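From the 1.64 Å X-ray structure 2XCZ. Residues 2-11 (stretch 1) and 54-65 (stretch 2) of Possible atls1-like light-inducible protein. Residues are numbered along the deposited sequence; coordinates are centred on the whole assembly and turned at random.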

# COMPACT_ATOMS: atom_id res chain seq x y z
N PRO A 2 -12.84 7.51 5.29
CA PRO A 2 -11.39 7.56 5.41
C PRO A 2 -10.76 6.19 5.59
O PRO A 2 -11.42 5.22 5.97
N LEU A 3 -9.46 6.14 5.34
CA LEU A 3 -8.68 4.92 5.42
C LEU A 3 -7.37 5.26 6.10
O LEU A 3 -6.73 6.27 5.76
N ILE A 4 -6.99 4.45 7.08
CA ILE A 4 -5.65 4.54 7.66
C ILE A 4 -5.03 3.14 7.82
O ILE A 4 -5.49 2.32 8.61
N ASN A 5 -3.96 2.90 7.06
CA ASN A 5 -3.26 1.62 7.07
C ASN A 5 -1.88 1.83 7.69
O ASN A 5 -1.10 2.66 7.21
N ILE A 6 -1.57 1.10 8.77
CA ILE A 6 -0.28 1.25 9.44
C ILE A 6 0.57 0.02 9.20
O ILE A 6 0.11 -1.11 9.34
N GLN A 7 1.82 0.26 8.82
CA GLN A 7 2.80 -0.80 8.62
C GLN A 7 3.97 -0.51 9.57
O GLN A 7 4.66 0.51 9.43
N ALA A 8 4.18 -1.39 10.55
CA ALA A 8 5.17 -1.07 11.59
C ALA A 8 6.21 -2.16 11.73
O ALA A 8 5.93 -3.32 11.45
N SER A 9 7.41 -1.77 12.18
CA SER A 9 8.52 -2.69 12.35
C SER A 9 8.48 -3.44 13.68
O SER A 9 9.07 -4.53 13.81
N VAL A 10 7.79 -2.87 14.66
CA VAL A 10 7.72 -3.46 16.02
C VAL A 10 6.88 -4.75 16.03
O VAL A 10 6.07 -4.98 15.14
N PRO A 11 7.07 -5.60 17.06
CA PRO A 11 6.28 -6.83 17.09
C PRO A 11 4.78 -6.60 17.24
O PRO A 11 4.36 -5.54 17.71
N THR A 54 17.45 -0.20 11.77
CA THR A 54 16.26 -1.02 12.03
C THR A 54 15.59 -0.71 13.37
O THR A 54 14.80 -1.51 13.88
N GLU A 55 15.88 0.46 13.93
CA GLU A 55 15.15 0.91 15.10
C GLU A 55 13.65 1.05 14.79
O GLU A 55 13.27 1.22 13.61
N PRO A 56 12.79 0.94 15.82
CA PRO A 56 11.34 1.03 15.65
C PRO A 56 10.96 2.14 14.67
O PRO A 56 11.40 3.27 14.82
N THR A 57 10.18 1.76 13.66
CA THR A 57 9.77 2.70 12.61
C THR A 57 8.42 2.29 12.03
O THR A 57 7.97 1.15 12.20
N CYS A 58 7.78 3.21 11.31
CA CYS A 58 6.38 3.04 10.97
C CYS A 58 6.07 3.79 9.66
O CYS A 58 6.49 4.93 9.52
N TYR A 59 5.39 3.13 8.72
CA TYR A 59 4.79 3.85 7.58
C TYR A 59 3.28 3.80 7.65
O TYR A 59 2.70 2.72 7.78
N VAL A 60 2.63 4.95 7.49
CA VAL A 60 1.17 4.99 7.52
C VAL A 60 0.65 5.54 6.20
O VAL A 60 1.17 6.52 5.69
N GLU A 61 -0.38 4.91 5.64
CA GLU A 61 -1.10 5.60 4.56
C GLU A 61 -2.48 6.06 5.02
O GLU A 61 -3.20 5.31 5.69
N VAL A 62 -2.78 7.31 4.71
CA VAL A 62 -4.06 7.89 5.02
C VAL A 62 -4.73 8.34 3.73
O VAL A 62 -4.11 9.04 2.95
N LYS A 63 -5.98 7.94 3.54
CA LYS A 63 -6.77 8.42 2.39
C LYS A 63 -8.12 8.93 2.86
O LYS A 63 -8.68 8.46 3.84
N SER A 64 -8.63 9.91 2.14
CA SER A 64 -9.96 10.43 2.41
C SER A 64 -10.53 11.01 1.14
O SER A 64 -9.78 11.46 0.26
N ILE A 65 -11.87 10.97 1.02
CA ILE A 65 -12.54 11.75 -0.00
C ILE A 65 -12.70 13.15 0.59
O ILE A 65 -13.56 13.39 1.45

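Two neighbouring antiparallel strands illustrate a general rule of β-sheet architecture: the backbone sets the register, and the alternation of side chains then sorts the chemistry onto two faces. Here strand 3-8 runs against strand 58-64, their directions 169° apart and their axes approaching to 4.7 Å. L3, N5 and Q7 form hydrogen-bonded pairs with K63, E61 and Y59, and their side chains share one face; I4, I6 and A8 lie opposite V62, V60 and C58 in non-hydrogen-bonded pairs on the other. Because paired residues project to the same side, the side chains meet beside the backbone ladder rather than between the strands.

P2 precedes this pattern. Its CB points sideways, and its ring, puckered C-gamma exo, brings CG to 4.3 Å from OG of S64, a loose contact. At L3 the mixed face begins. The t, p rotamer of this leucine lays its CD2 4.0 Å from CD of K63, so that the aliphatic part of the lysine serves as an apolar neighbour while its charged end leads away to a partner elsewhere in the structure. The same CD2 of L3 lies 4.3 Å from OE2 of E61.

I4 opens the apolar face. With both chi angles in the t well, it reaches two valines: its CG1 is 3.5 Å from CG1 of V60, and its CD1 is 3.8 Å from CG2 of V62. Both valines also have chi1 in t.

N5 returns to the first face and makes the direct hydrogen bond between side chains. Its m rotamer places ND2 2.8 Å from OE2 of E61, with an angle of 165° at the hydrogen. E61 has chi1 in p and chi2 in t, and its end comes nearer to stretch 1 than its initial direction suggests. OD1 of N5 is satisfied elsewhere, so the amide uses both its donor and its acceptor.

I6, with chi1 in m and chi2 in t, extends the apolar row. Its CG2 packs 3.6 Å from SG of C58, whose chi1 is t, and its CG1 lies 4.1 Å from CG1 of V60. V60 thus touches both isoleucines. Q7, t at chi1 and chi2, shares its face with Y59, itself t at chi1. A8 offers only a methyl group on the apolar face, and its pairing with C58 brings the two CA atoms to 4.3 Å.

Beyond the strand, S9 points toward stretch 2 and substitutes a side chain for a backbone acceptor: in the p rotamer, its OG accepts a hydrogen bond from N of T57 at 2.9 Å. The same OG of S9 binds a water at 2.7 Å; that water's O donates to O of T54 at 3.1 Å, bridging the stretches. V10, in the m rotamer, closes the contact, its CG1 3.8 Å from CB of P56. P11 is out of reach.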

# COMPACT_ATOMS: atom_id res chain seq x y z
CB PRO A 2 -11.16 8.37 6.69
CG PRO A 2 -12.45 9.11 6.91
CD PRO A 2 -13.50 8.21 6.41
CB LEU A 3 -8.40 4.38 4.01
CG LEU A 3 -7.45 3.19 3.88
CD1 LEU A 3 -8.07 1.89 4.36
CD2 LEU A 3 -7.01 3.07 2.43
CB ILE A 4 -5.64 5.38 8.96
CG1 ILE A 4 -4.22 5.49 9.54
CG2 ILE A 4 -6.69 4.85 9.98
CD1 ILE A 4 -4.06 6.63 10.55
CB ASN A 5 -3.13 1.08 5.64
CG ASN A 5 -4.44 0.58 5.06
OD1 ASN A 5 -5.26 -0.05 5.74
ND2 ASN A 5 -4.62 0.84 3.77
CB ILE A 6 -0.46 1.46 10.97
CG1 ILE A 6 -1.34 2.69 11.27
CG2 ILE A 6 0.90 1.66 11.65
CD1 ILE A 6 -1.97 2.64 12.68
CB GLN A 7 3.22 -0.78 7.15
CG GLN A 7 4.39 -1.66 6.76
CD GLN A 7 5.05 -1.15 5.49
OE1 GLN A 7 6.14 -0.57 5.54
NE2 GLN A 7 4.38 -1.34 4.36
CB ALA A 8 4.48 -0.81 12.94
CB SER A 9 9.85 -1.96 12.21
OG SER A 9 10.10 -1.11 13.31
CB VAL A 10 7.17 -2.47 17.06
CG1 VAL A 10 8.04 -1.22 17.15
CG2 VAL A 10 5.72 -2.11 16.76
CB PRO A 11 6.82 -7.54 18.33
CG PRO A 11 8.19 -7.00 18.50
CD PRO A 11 8.10 -5.57 18.11
CB THR A 54 16.59 -2.53 11.97
OG1 THR A 54 17.77 -2.79 12.75
CG2 THR A 54 16.86 -2.95 10.52
CB GLU A 55 15.74 2.22 15.63
CG GLU A 55 17.05 2.00 16.41
CD GLU A 55 16.84 1.17 17.68
OE1 GLU A 55 16.36 1.72 18.69
OE2 GLU A 55 17.14 -0.04 17.65
CB PRO A 56 10.84 1.34 17.07
CG PRO A 56 11.83 0.60 17.93
CD PRO A 56 13.16 0.70 17.23
CB THR A 57 10.84 2.85 11.53
OG1 THR A 57 10.44 3.89 10.63
CG2 THR A 57 11.04 1.56 10.77
CB CYS A 58 5.58 3.66 12.12
SG CYS A 58 3.90 3.61 11.98
CB TYR A 59 5.25 3.29 6.23
CG TYR A 59 4.54 3.99 5.08
CD1 TYR A 59 4.74 5.35 4.84
CD2 TYR A 59 3.62 3.30 4.27
CE1 TYR A 59 4.06 6.00 3.82
CE2 TYR A 59 2.93 3.95 3.23
CZ TYR A 59 3.16 5.30 3.03
OH TYR A 59 2.49 5.95 2.01
CB VAL A 60 0.68 5.94 8.63
CG1 VAL A 60 -0.87 5.89 8.75
CG2 VAL A 60 1.34 5.58 9.98
CB GLU A 61 -1.16 4.79 3.28
CG GLU A 61 -1.58 3.40 3.40
CD GLU A 61 -1.90 2.77 2.04
OE1 GLU A 61 -1.18 3.06 1.04
OE2 GLU A 61 -2.85 1.98 1.98
CB VAL A 62 -3.93 9.09 5.98
CG1 VAL A 62 -5.29 9.80 6.15
CG2 VAL A 62 -3.40 8.64 7.34
CB LYS A 63 -6.96 7.32 1.33
CG LYS A 63 -5.67 6.76 0.76
CD LYS A 63 -5.97 5.75 -0.34
CE LYS A 63 -4.71 5.06 -0.85
NZ LYS A 63 -3.62 6.02 -1.24
CB SER A 64 -9.88 11.54 3.46
OG SER A 64 -11.19 11.94 3.86
CB ILE A 65 -13.91 11.14 -0.41
CG1 ILE A 65 -13.73 9.76 -1.05
CG2 ILE A 65 -14.63 12.08 -1.40
CD1 ILE A 65 -15.04 8.99 -1.22
O HOH W 1 11.93 -2.27 14.93